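Local coordinates for putative lipoprotein (Campylobacter jejuni subsp. jejuni, PDB 2G5G) that binds heme cofacially, in a manner linked to its dimerization, and probably serves in bacterial heme transport, at residues L13-N16 with K17-I21; I30-E33 with D34-E38; M62-N65 with A66-N70; G69-S72 with S73-I76. All blocks are in the same frame, centred on the assembly; numbering follows the deposited sequence.

Contact 1. Residues L13-N16 with K17-I21; sequences LQEN and KDFYI
Gln14 and Asp18 close the turn that leads into strand 19-23, and hydrogen bonds to and from the main chain define it. The carboxylate of Asp18 folds back over the turn, its CG set beside the backbone N (chi1 -58°), and OD2 accepts a hydrogen bond from the backbone N-H of Gln14, with Gln14 N to Asp18 OD2 at 2.6 Å. This N-H meets the anti side of that oxygen, somewhat out of the carboxylate plane. An aspartate suits the place because its short side chain can reach a backbone N-H four residues back.

Backbone bonds complete the turn. Gln14 O accepts twice: Asp18 N lies 2.7 Å away in the carbonyl plane, while Lys17 N, 3.2 Å from Gln14 O, sits above that plane. Asn16 N gives a further bond to Phe19 O, 2.8 Å away. Asn16 has positive phi (81°), a backbone shape that asparagine tolerates well.

Packing gathers round the Phe19 ring. Leu13 CB packs on Phe19 CD2 at 3.7 Å, and the polar Leu13 O lies at the ring edge. The methylenes of Glu15 come obliquely to the far end of the ring, CG 3.9 Å from Phe19 CZ. Its carboxylate finds its strongest partner in the backbone N of Phe32, and OE2 also accepts weakly from a water bound by Ile21 N. The buried ring also touches Met62, Phe32 and Tyr264.

Main-chain bonds and one carboxylate thus hold the turn, which probably sets the direction in which the chain enters strand 19-23, while the accepted N-H would probably stabilise the charge on Asp18.

Contact 2. Residues I30-E33 with D34-E38; sequences ISFE and DMILE
Phe32 and Ile36, one turn apart on helix 32-39, cross with the ring of Phe32 reaching along the helix. The ring is carried there by a CG trans to the backbone N (chi1 -178°), although the side chain starts out pointing away from residues 34-38. Ile36 meets it with its CG1 branch, 3.6 Å from Phe32 CE2, and CD1 follows at the far end of the ring. Met35, present as selenomethionine, comes to another part of the same ring: its chain bends at the last torsion and brings CE to 4.1 Å from Phe32 CD1. Both approaches are oblique. The flat ring of Phe32 also fits against Met62, Ile63 and Ala66 of helix 54-73, whereas the long, flexible chain of Met35 packs on Ile21 and Leu262.

Ile30 lies across Asp34 instead, its CG1 at 3.5 Å from Asp34 CB, and its CD1 rests near Met35 N. The other side chain of weight is Ser31, whose OG accepts from Asp34 N at 3.0 Å with a fairly straight bond (162°). Water 2 joins Ser31 N to Asp34 OD2, and water 3 lies 2.6 Å from Ser31 OG, so the polar end of this turn is knitted through solvent. Backbone bonds from Met35 N to Ser31 O and from Ile36 N to Phe32 O start the regular helical ladder.

A serine whose hydroxyl takes an N-H of the first turn, where no preceding helical turn supplies a carbonyl, is the classic N-cap of an alpha-helix.

Contact 3. Residues M62-N65 with A66-N70; sequences MIFN and ALEGN
On helix 54-73, Phe64 and Glu68 stand one turn apart and point the same way, a CH-pi contact along an alpha-helical surface. Glu68 CB lies over one face of the Phe64 ring, 4.1 Å from its centroid and 16° off the ring normal, displaced toward the rim. Glu68 CG also approaches the ring, at 4.1 Å from Phe64 CZ. The glutamate chain then bends at chi2 (60°), leaving its carboxylate nearly parallel to the ring and sending OE2 to the backbone N of Lys134.

Different sides of the helix pack on different neighbours: Phe64 goes against helix 124-131 and Val80, whereas Ile63 and Ala66 meet Phe32 and Ile36 of helix 32-39. On the side of helix 32-39, Ile63 and Leu67 run side by side, with Ile63 CG2 at 3.7 Å from Leu67 CD1; branched aliphatic chains fit such a buried flank, where Leu67 also touches Leu39 and Phe78.

Underneath, successive i to i+4 bonds hold the backbone. Glu68 N to Phe64 O is the shortest of them at 2.8 Å, while Ala66 N to Met62 O and Gly69 N to Asn65 O both measure 3.1 Å.

Contact 4. Residues G69-S72 with S73-I76; sequences GNLS and SQNI
Leu71 and Ile76 meet where helix 54-73 gives way to the loop before strand 78-82. Leu71 CD2 lies 4.0 Å from both Ile76 CG2 and CD1, the two chains crossing at a slant, an apolar contact across the turn between a buried leucine and an exposed isoleucine; aliphatic residues suit these two places because they meet when the chain folds back. Leu71 also touches Leu40.

Next to this pair Leu71 O takes two amides from opposite faces of its carbonyl plane: Ile76 N at 2.9 Å and Gln74 N at 3.0 Å. Ser72 O receives Asn75 N, also at 3.0 Å but from well above the plane of its carbonyl. These bonds draw the chain back on the last turn, and Asn75 makes the reversal with a positive phi (58°), for which asparagine is well fitted.

Further round, side chains engage the helix end. Ser73 OG donates to Asn70 O at 2.8 Å; its chi1 of 83° swings the hydroxyl back over the helix. Asn70 ND2 donates to Gln74 OE1 at 2.7 Å, short but weak because strongly bent, the amide planes 83° apart. Ser72 OG bonds with Glu68 O, so two short serine side chains each reach a main-chain carbonyl.

The bonds from Ile76 N back to Leu71 O and from Asn75 N to Ser72 O, with a positive phi and an apolar pair across the turn, mark a Schellman motif ending an alpha-helix.

In the fold
The four contacts follow one another along the first 76 residues. Contact 1 enters strand 19-23 of the mixed sheet, contact 2 opens helix 32-39, contact 3 lies within helix 54-73 and contact 4 ends that helix, sharing Gly69 and Asn70 with contact 3. Contacts 1 and 2 (centres about 13 Å apart) touch through backbone pairing of Ile21 with Ile30, while contacts 2 and 3 (about 11 Å between centres) pack through Phe32 and Ile36 on Met62 and Ala66. Contacts 1 and 4 stay about 15 Å apart at nearest atoms. None includes a residue of the heme pocket; together they belong to one end of the sheet and to two helices packed against each other.

Contact 1. Residues L13-N16 with K17-I21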
loop_
_atom_site.group_PDB
_atom_site.type_symbol
_atom_site.label_atom_id
_atom_site.label_comp_id
_atom_site.label_asym_id
_atom_site.label_seq_id
_atom_site.Cartn_x
_atom_site.Cartn_y
_atom_site.Cartn_z
ATOM N N LEU A 13 -35.408 -10.247 -4.768
ATOM C CA LEU A 13 -35.254 -10.811 -6.102
ATOM C C LEU A 13 -36.230 -11.951 -6.229
ATOM O O LEU A 13 -36.487 -12.664 -5.265
ATOM C CB LEU A 13 -33.816 -11.287 -6.333
ATOM C CG LEU A 13 -32.741 -10.199 -6.443
ATOM C CD1 LEU A 13 -31.351 -10.796 -6.429
ATOM C CD2 LEU A 13 -32.926 -9.327 -7.682
ATOM N N GLN A 14 -36.778 -12.117 -7.420
ATOM C CA GLN A 14 -37.823 -13.092 -7.663
ATOM C C GLN A 14 -37.195 -14.442 -8.055
ATOM O O GLN A 14 -36.437 -14.513 -9.025
ATOM C CB GLN A 14 -38.688 -12.569 -8.810
ATOM C CG GLN A 14 -40.137 -12.414 -8.477
ATOM C CD GLN A 14 -40.991 -13.531 -9.039
ATOM O OE1 GLN A 14 -40.752 -14.715 -8.775
ATOM N NE2 GLN A 14 -42.012 -13.157 -9.811
ATOM N N GLU A 15 -37.480 -15.495 -7.291
ATOM C CA GLU A 15 -36.911 -16.801 -7.593
ATOM C C GLU A 15 -37.440 -17.294 -8.934
ATOM O O GLU A 15 -38.651 -17.225 -9.189
ATOM C CB GLU A 15 -37.219 -17.835 -6.497
ATOM C CG GLU A 15 -36.272 -19.048 -6.551
ATOM C CD GLU A 15 -36.624 -20.188 -5.611
ATOM O OE1 GLU A 15 -37.592 -20.102 -4.836
ATOM O OE2 GLU A 15 -35.911 -21.198 -5.656
ATOM N N ASN A 16 -36.526 -17.776 -9.781
ATOM C CA ASN A 16 -36.855 -18.310 -11.117
ATOM C C ASN A 16 -37.051 -17.229 -12.191
ATOM O O ASN A 16 -37.011 -17.532 -13.380
ATOM C CB ASN A 16 -38.068 -19.258 -11.081
ATOM C CG ASN A 16 -37.838 -20.492 -10.215
ATOM O OD1 ASN A 16 -36.836 -21.185 -10.359
ATOM N ND2 ASN A 16 -38.798 -20.790 -9.335
ATOM N N LYS A 17 -37.256 -15.979 -11.780
ATOM C CA LYS A 17 -37.244 -14.854 -12.712
ATOM C C LYS A 17 -35.913 -14.117 -12.666
ATOM O O LYS A 17 -35.273 -13.922 -13.695
ATOM C CB LYS A 17 -38.420 -13.886 -12.448
ATOM C CG LYS A 17 -39.677 -14.204 -13.283
ATOM C CD LYS A 17 -40.944 -13.480 -12.807
ATOM C CE LYS A 17 -42.211 -14.232 -13.277
ATOM N NZ LYS A 17 -43.493 -13.739 -12.649
ATOM N N ASP A 18 -35.489 -13.734 -11.465
ATOM C CA ASP A 18 -34.274 -12.954 -11.287
ATOM C C ASP A 18 -33.030 -13.805 -10.985
ATOM O O ASP A 18 -31.900 -13.379 -11.248
ATOM C CB ASP A 18 -34.486 -11.917 -10.175
ATOM C CG ASP A 18 -35.657 -10.966 -10.468
ATOM O OD1 ASP A 18 -35.835 -10.577 -11.638
ATOM O OD2 ASP A 18 -36.396 -10.612 -9.528
ATOM N N PHE A 19 -33.240 -14.980 -10.403
ATOM C CA PHE A 19 -32.128 -15.841 -10.004
ATOM C C PHE A 19 -32.560 -17.283 -9.845
ATOM O O PHE A 19 -33.748 -17.594 -9.739
ATOM C CB PHE A 19 -31.503 -15.352 -8.680
ATOM C CG PHE A 19 -32.292 -15.738 -7.455
ATOM C CD1 PHE A 19 -31.992 -16.903 -6.747
ATOM C CD2 PHE A 19 -33.336 -14.931 -7.004
ATOM C CE1 PHE A 19 -32.723 -17.257 -5.620
ATOM C CE2 PHE A 19 -34.084 -15.276 -5.866
ATOM C CZ PHE A 19 -33.782 -16.430 -5.173
ATOM N N TYR A 20 -31.577 -18.181 -9.798
ATOM C CA TYR A 20 -31.854 -19.523 -9.325
ATOM C C TYR A 20 -30.621 -20.024 -8.553
ATOM O O TYR A 20 -29.615 -19.313 -8.420
ATOM C CB TYR A 20 -32.283 -20.463 -10.462
ATOM C CG TYR A 20 -31.224 -20.695 -11.530
ATOM C CD1 TYR A 20 -30.368 -21.798 -11.466
ATOM C CD2 TYR A 20 -31.108 -19.835 -12.624
ATOM C CE1 TYR A 20 -29.410 -22.020 -12.440
ATOM C CE2 TYR A 20 -30.143 -20.044 -13.604
ATOM C CZ TYR A 20 -29.314 -21.145 -13.509
ATOM O OH TYR A 20 -28.351 -21.345 -14.457
ATOM N N ILE A 21 -30.738 -21.219 -8.013
ATOM C CA ILE A 21 -29.695 -21.791 -7.151
ATOM C C ILE A 21 -29.333 -23.167 -7.650
ATOM O O ILE A 21 -30.221 -23.973 -7.900
ATOM C CB ILE A 21 -30.219 -21.964 -5.712
ATOM C CG1 ILE A 21 -30.714 -20.623 -5.153
ATOM C CG2 ILE A 21 -29.133 -22.617 -4.782
ATOM C CD1 ILE A 21 -31.606 -20.789 -3.958
HETATM O O HOH W 1 -33.483 -22.159 -7.768
#

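Contact 2. Residues I30-E33 with D34-E38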
loop_
_atom_site.group_PDB
_atom_site.type_symbol
_atom_site.label_atom_id
_atom_site.label_comp_id
_atom_site.label_asym_id
_atom_site.label_seq_id
_atom_site.Cartn_x
_atom_site.Cartn_y
_atom_site.Cartn_z
ATOM N N ILE A 30 -32.020 -26.074 -7.149
ATOM C CA ILE A 30 -32.632 -26.338 -5.836
ATOM C C ILE A 30 -33.432 -25.102 -5.437
ATOM O O ILE A 30 -33.015 -23.987 -5.727
ATOM C CB ILE A 30 -31.544 -26.715 -4.759
ATOM C CG1 ILE A 30 -32.169 -27.166 -3.438
ATOM C CG2 ILE A 30 -30.606 -25.581 -4.492
ATOM C CD1 ILE A 30 -31.147 -27.531 -2.351
ATOM N N SER A 31 -34.595 -25.287 -4.814
ATOM C CA SER A 31 -35.374 -24.116 -4.416
ATOM C C SER A 31 -34.651 -23.357 -3.316
ATOM O O SER A 31 -33.879 -23.941 -2.571
ATOM C CB SER A 31 -36.779 -24.494 -3.969
ATOM O OG SER A 31 -36.740 -25.186 -2.747
ATOM N N PHE A 32 -34.872 -22.041 -3.258
ATOM C CA PHE A 32 -34.423 -21.220 -2.148
ATOM C C PHE A 32 -34.791 -21.845 -0.782
ATOM O O PHE A 32 -33.911 -21.985 0.063
ATOM C CB PHE A 32 -34.944 -19.773 -2.295
ATOM C CG PHE A 32 -34.488 -18.847 -1.197
ATOM C CD1 PHE A 32 -33.396 -18.029 -1.377
ATOM C CD2 PHE A 32 -35.172 -18.801 0.022
ATOM C CE1 PHE A 32 -32.974 -17.178 -0.361
ATOM C CE2 PHE A 32 -34.757 -17.952 1.039
ATOM C CZ PHE A 32 -33.653 -17.134 0.835
ATOM N N GLU A 33 -36.056 -22.249 -0.593
ATOM C CA GLU A 33 -36.512 -22.925 0.648
ATOM C C GLU A 33 -35.692 -24.200 0.944
ATOM O O GLU A 33 -35.247 -24.383 2.067
ATOM C CB GLU A 33 -37.999 -23.295 0.553
ATOM C CG GLU A 33 -38.897 -22.749 1.680
ATOM C CD GLU A 33 -40.359 -23.244 1.553
ATOM O OE1 GLU A 33 -41.270 -22.414 1.304
ATOM O OE2 GLU A 33 -40.585 -24.468 1.693
ATOM N N ASP A 34 -35.529 -25.083 -0.053
ATOM C CA ASP A 34 -34.690 -26.287 0.098
ATOM C C ASP A 34 -33.200 -25.983 0.389
ATOM O O ASP A 34 -32.570 -26.719 1.150
ATOM C CB ASP A 34 -34.808 -27.221 -1.115
ATOM C CG ASP A 34 -36.158 -27.959 -1.165
ATOM O OD1 ASP A 34 -37.025 -27.765 -0.269
ATOM O OD2 ASP A 34 -36.342 -28.741 -2.099
HETATM N N MSE A 35 -32.647 -24.924 -0.188
HETATM C CA MSE A 35 -31.270 -24.509 0.178
HETATM C C MSE A 35 -31.229 -24.105 1.667
HETATM O O MSE A 35 -30.344 -24.537 2.410
HETATM C CB MSE A 35 -30.730 -23.374 -0.688
HETATM C CG MSE A 35 -29.312 -22.995 -0.330
HETATM SE SE MSE A 35 -28.711 -21.351 -1.070
HETATM C CE MSE A 35 -29.949 -20.039 -0.271
ATOM N N ILE A 36 -32.189 -23.285 2.090
ATOM C CA ILE A 36 -32.288 -22.898 3.501
ATOM C C ILE A 36 -32.323 -24.086 4.461
ATOM O O ILE A 36 -31.596 -24.093 5.459
ATOM C CB ILE A 36 -33.506 -21.943 3.747
ATOM C CG1 ILE A 36 -33.336 -20.620 2.952
ATOM C CG2 ILE A 36 -33.761 -21.724 5.246
ATOM C CD1 ILE A 36 -32.126 -19.759 3.312
ATOM N N LEU A 37 -33.156 -25.089 4.172
ATOM C CA LEU A 37 -33.258 -26.261 5.039
ATOM C C LEU A 37 -31.894 -26.942 5.165
ATOM O O LEU A 37 -31.510 -27.397 6.243
ATOM C CB LEU A 37 -34.325 -27.244 4.528
ATOM C CG LEU A 37 -35.768 -26.725 4.409
ATOM C CD1 LEU A 37 -36.710 -27.807 3.855
ATOM C CD2 LEU A 37 -36.266 -26.196 5.746
ATOM N N GLU A 38 -31.134 -26.964 4.078
ATOM C CA GLU A 38 -29.770 -27.523 4.146
ATOM C C GLU A 38 -28.805 -26.643 4.921
ATOM O O GLU A 38 -28.024 -27.147 5.727
ATOM C CB GLU A 38 -29.226 -27.817 2.741
ATOM C CG GLU A 38 -30.116 -28.748 1.915
ATOM C CD GLU A 38 -30.380 -30.058 2.607
ATOM O OE1 GLU A 38 -29.464 -30.630 3.225
ATOM O OE2 GLU A 38 -31.527 -30.534 2.553
HETATM O O HOH W 2 -35.564 -28.005 -4.363
HETATM O O HOH W 3 -39.090 -26.346 -2.384
#

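Contact 3. Residues M62-N65 with A66-N70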
loop_
_atom_site.group_PDB
_atom_site.type_symbol
_atom_site.label_atom_id
_atom_site.label_comp_id
_atom_site.label_asym_id
_atom_site.label_seq_id
_atom_site.Cartn_x
_atom_site.Cartn_y
_atom_site.Cartn_z
HETATM N N MSE A 62 -32.176 -11.709 1.976
HETATM C CA MSE A 62 -33.123 -12.802 1.825
HETATM C C MSE A 62 -32.668 -14.048 2.564
HETATM O O MSE A 62 -33.459 -14.696 3.268
HETATM C CB MSE A 62 -33.318 -13.135 0.341
HETATM C CG MSE A 62 -34.019 -12.018 -0.436
HETATM SE SE MSE A 62 -34.059 -12.454 -2.364
HETATM C CE MSE A 62 -34.737 -14.269 -2.243
ATOM N N ILE A 63 -31.397 -14.398 2.384
ATOM C CA ILE A 63 -30.852 -15.610 3.021
ATOM C C ILE A 63 -30.814 -15.366 4.549
ATOM O O ILE A 63 -31.295 -16.188 5.316
ATOM C CB ILE A 63 -29.432 -15.919 2.515
ATOM C CG1 ILE A 63 -29.449 -16.228 1.014
ATOM C CG2 ILE A 63 -28.808 -17.105 3.344
ATOM C CD1 ILE A 63 -28.037 -16.160 0.359
ATOM N N PHE A 64 -30.228 -14.252 4.977
ATOM C CA PHE A 64 -30.203 -13.975 6.428
ATOM C C PHE A 64 -31.609 -14.065 7.040
ATOM O O PHE A 64 -31.815 -14.780 8.016
ATOM C CB PHE A 64 -29.507 -12.654 6.779
ATOM C CG PHE A 64 -29.546 -12.308 8.261
ATOM C CD1 PHE A 64 -30.435 -11.344 8.725
ATOM C CD2 PHE A 64 -28.742 -12.978 9.190
ATOM C CE1 PHE A 64 -30.509 -11.025 10.079
ATOM C CE2 PHE A 64 -28.818 -12.670 10.558
ATOM C CZ PHE A 64 -29.694 -11.680 11.001
ATOM N N ASN A 65 -32.568 -13.353 6.456
ATOM C CA ASN A 65 -33.926 -13.335 6.990
ATOM C C ASN A 65 -34.496 -14.730 7.141
ATOM O O ASN A 65 -35.166 -15.005 8.139
ATOM C CB ASN A 65 -34.876 -12.516 6.101
ATOM C CG ASN A 65 -34.798 -11.002 6.343
ATOM O OD1 ASN A 65 -34.092 -10.493 7.216
ATOM N ND2 ASN A 65 -35.544 -10.280 5.540
ATOM N N ALA A 66 -34.289 -15.614 6.155
ATOM C CA ALA A 66 -34.925 -16.938 6.250
ATOM C C ALA A 66 -34.267 -17.773 7.356
ATOM O O ALA A 66 -34.933 -18.556 8.071
ATOM C CB ALA A 66 -34.889 -17.679 4.907
ATOM N N LEU A 67 -32.956 -17.618 7.496
ATOM C CA LEU A 67 -32.238 -18.427 8.478
ATOM C C LEU A 67 -32.559 -17.918 9.888
ATOM O O LEU A 67 -32.775 -18.716 10.781
ATOM C CB LEU A 67 -30.734 -18.345 8.237
ATOM C CG LEU A 67 -30.125 -18.916 6.947
ATOM C CD1 LEU A 67 -28.693 -18.390 6.835
ATOM C CD2 LEU A 67 -30.094 -20.401 6.985
ATOM N N GLU A 68 -32.556 -16.598 10.050
ATOM C CA GLU A 68 -32.816 -15.897 11.332
ATOM C C GLU A 68 -34.188 -16.239 11.875
ATOM O O GLU A 68 -34.329 -16.543 13.064
ATOM C CB GLU A 68 -32.649 -14.365 11.175
ATOM C CG GLU A 68 -33.143 -13.454 12.359
ATOM C CD GLU A 68 -32.431 -13.752 13.660
ATOM O OE1 GLU A 68 -31.427 -14.520 13.623
ATOM O OE2 GLU A 68 -32.871 -13.225 14.718
ATOM N N GLY A 69 -35.186 -16.191 10.994
ATOM C CA GLY A 69 -36.569 -16.491 11.365
ATOM C C GLY A 69 -36.722 -17.908 11.879
ATOM O O GLY A 69 -37.329 -18.159 12.942
ATOM N N ASN A 70 -36.168 -18.864 11.153
ATOM C CA ASN A 70 -36.243 -20.243 11.598
ATOM C C ASN A 70 -35.512 -20.472 12.930
ATOM O O ASN A 70 -36.026 -21.133 13.807
ATOM C CB ASN A 70 -35.692 -21.200 10.539
ATOM C CG ASN A 70 -35.688 -22.630 11.021
ATOM O OD1 ASN A 70 -36.653 -23.373 10.809
ATOM N ND2 ASN A 70 -34.619 -23.019 11.714
#

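Contact 4. Residues G69-S72 with S73-I76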
loop_
_atom_site.group_PDB
_atom_site.type_symbol
_atom_site.label_atom_id
_atom_site.label_comp_id
_atom_site.label_asym_id
_atom_site.label_seq_id
_atom_site.Cartn_x
_atom_site.Cartn_y
_atom_site.Cartn_z
ATOM N N GLY A 69 -35.186 -16.191 10.994
ATOM C CA GLY A 69 -36.569 -16.491 11.365
ATOM C C GLY A 69 -36.722 -17.908 11.879
ATOM O O GLY A 69 -37.329 -18.159 12.942
ATOM N N ASN A 70 -36.168 -18.864 11.153
ATOM C CA ASN A 70 -36.243 -20.243 11.598
ATOM C C ASN A 70 -35.512 -20.472 12.930
ATOM O O ASN A 70 -36.026 -21.133 13.807
ATOM C CB ASN A 70 -35.692 -21.200 10.539
ATOM C CG ASN A 70 -35.688 -22.630 11.021
ATOM O OD1 ASN A 70 -36.653 -23.373 10.809
ATOM N ND2 ASN A 70 -34.619 -23.019 11.714
ATOM N N LEU A 71 -34.307 -19.933 13.058
ATOM C CA LEU A 71 -33.491 -20.226 14.234
ATOM C C LEU A 71 -34.009 -19.518 15.489
ATOM O O LEU A 71 -34.081 -20.109 16.571
ATOM C CB LEU A 71 -32.047 -19.883 13.944
ATOM C CG LEU A 71 -31.471 -20.852 12.889
ATOM C CD1 LEU A 71 -30.146 -20.299 12.407
ATOM C CD2 LEU A 71 -31.412 -22.364 13.353
ATOM N N SER A 72 -34.449 -18.283 15.342
ATOM C CA SER A 72 -35.003 -17.581 16.498
ATOM C C SER A 72 -36.300 -18.264 16.995
ATOM O O SER A 72 -36.556 -18.357 18.205
ATOM C CB SER A 72 -35.202 -16.106 16.163
ATOM O OG SER A 72 -36.199 -15.989 15.172
ATOM N N SER A 73 -37.099 -18.765 16.074
ATOM C CA SER A 73 -38.325 -19.441 16.450
ATOM C C SER A 73 -38.041 -20.739 17.240
ATOM O O SER A 73 -38.897 -21.243 17.957
ATOM C CB SER A 73 -39.152 -19.692 15.201
ATOM O OG SER A 73 -38.726 -20.846 14.532
ATOM N N GLN A 74 -36.822 -21.257 17.110
ATOM C CA GLN A 74 -36.378 -22.445 17.846
ATOM C C GLN A 74 -35.514 -22.103 19.058
ATOM O O GLN A 74 -35.045 -22.988 19.773
ATOM C CB GLN A 74 -35.598 -23.351 16.908
ATOM C CG GLN A 74 -36.459 -24.013 15.857
ATOM C CD GLN A 74 -35.650 -24.914 14.967
ATOM O OE1 GLN A 74 -35.216 -24.511 13.888
ATOM N NE2 GLN A 74 -35.412 -26.142 15.422
ATOM N N ASN A 75 -35.315 -20.823 19.303
ATOM C CA ASN A 75 -34.380 -20.388 20.333
ATOM C C ASN A 75 -32.963 -20.899 20.114
ATOM O O ASN A 75 -32.263 -21.188 21.074
ATOM C CB ASN A 75 -34.862 -20.799 21.735
ATOM C CG ASN A 75 -35.947 -19.911 22.245
ATOM O OD1 ASN A 75 -35.778 -18.689 22.336
ATOM N ND2 ASN A 75 -37.089 -20.513 22.581
ATOM N N ILE A 76 -32.553 -21.029 18.860
ATOM C CA ILE A 76 -31.168 -21.377 18.556
ATOM C C ILE A 76 -30.423 -20.072 18.250
ATOM O O ILE A 76 -30.858 -19.309 17.370
ATOM C CB ILE A 76 -31.108 -22.359 17.381
ATOM C CG1 ILE A 76 -31.771 -23.689 17.788
ATOM C CG2 ILE A 76 -29.655 -22.575 16.938
ATOM C CD1 ILE A 76 -32.051 -24.612 16.631
#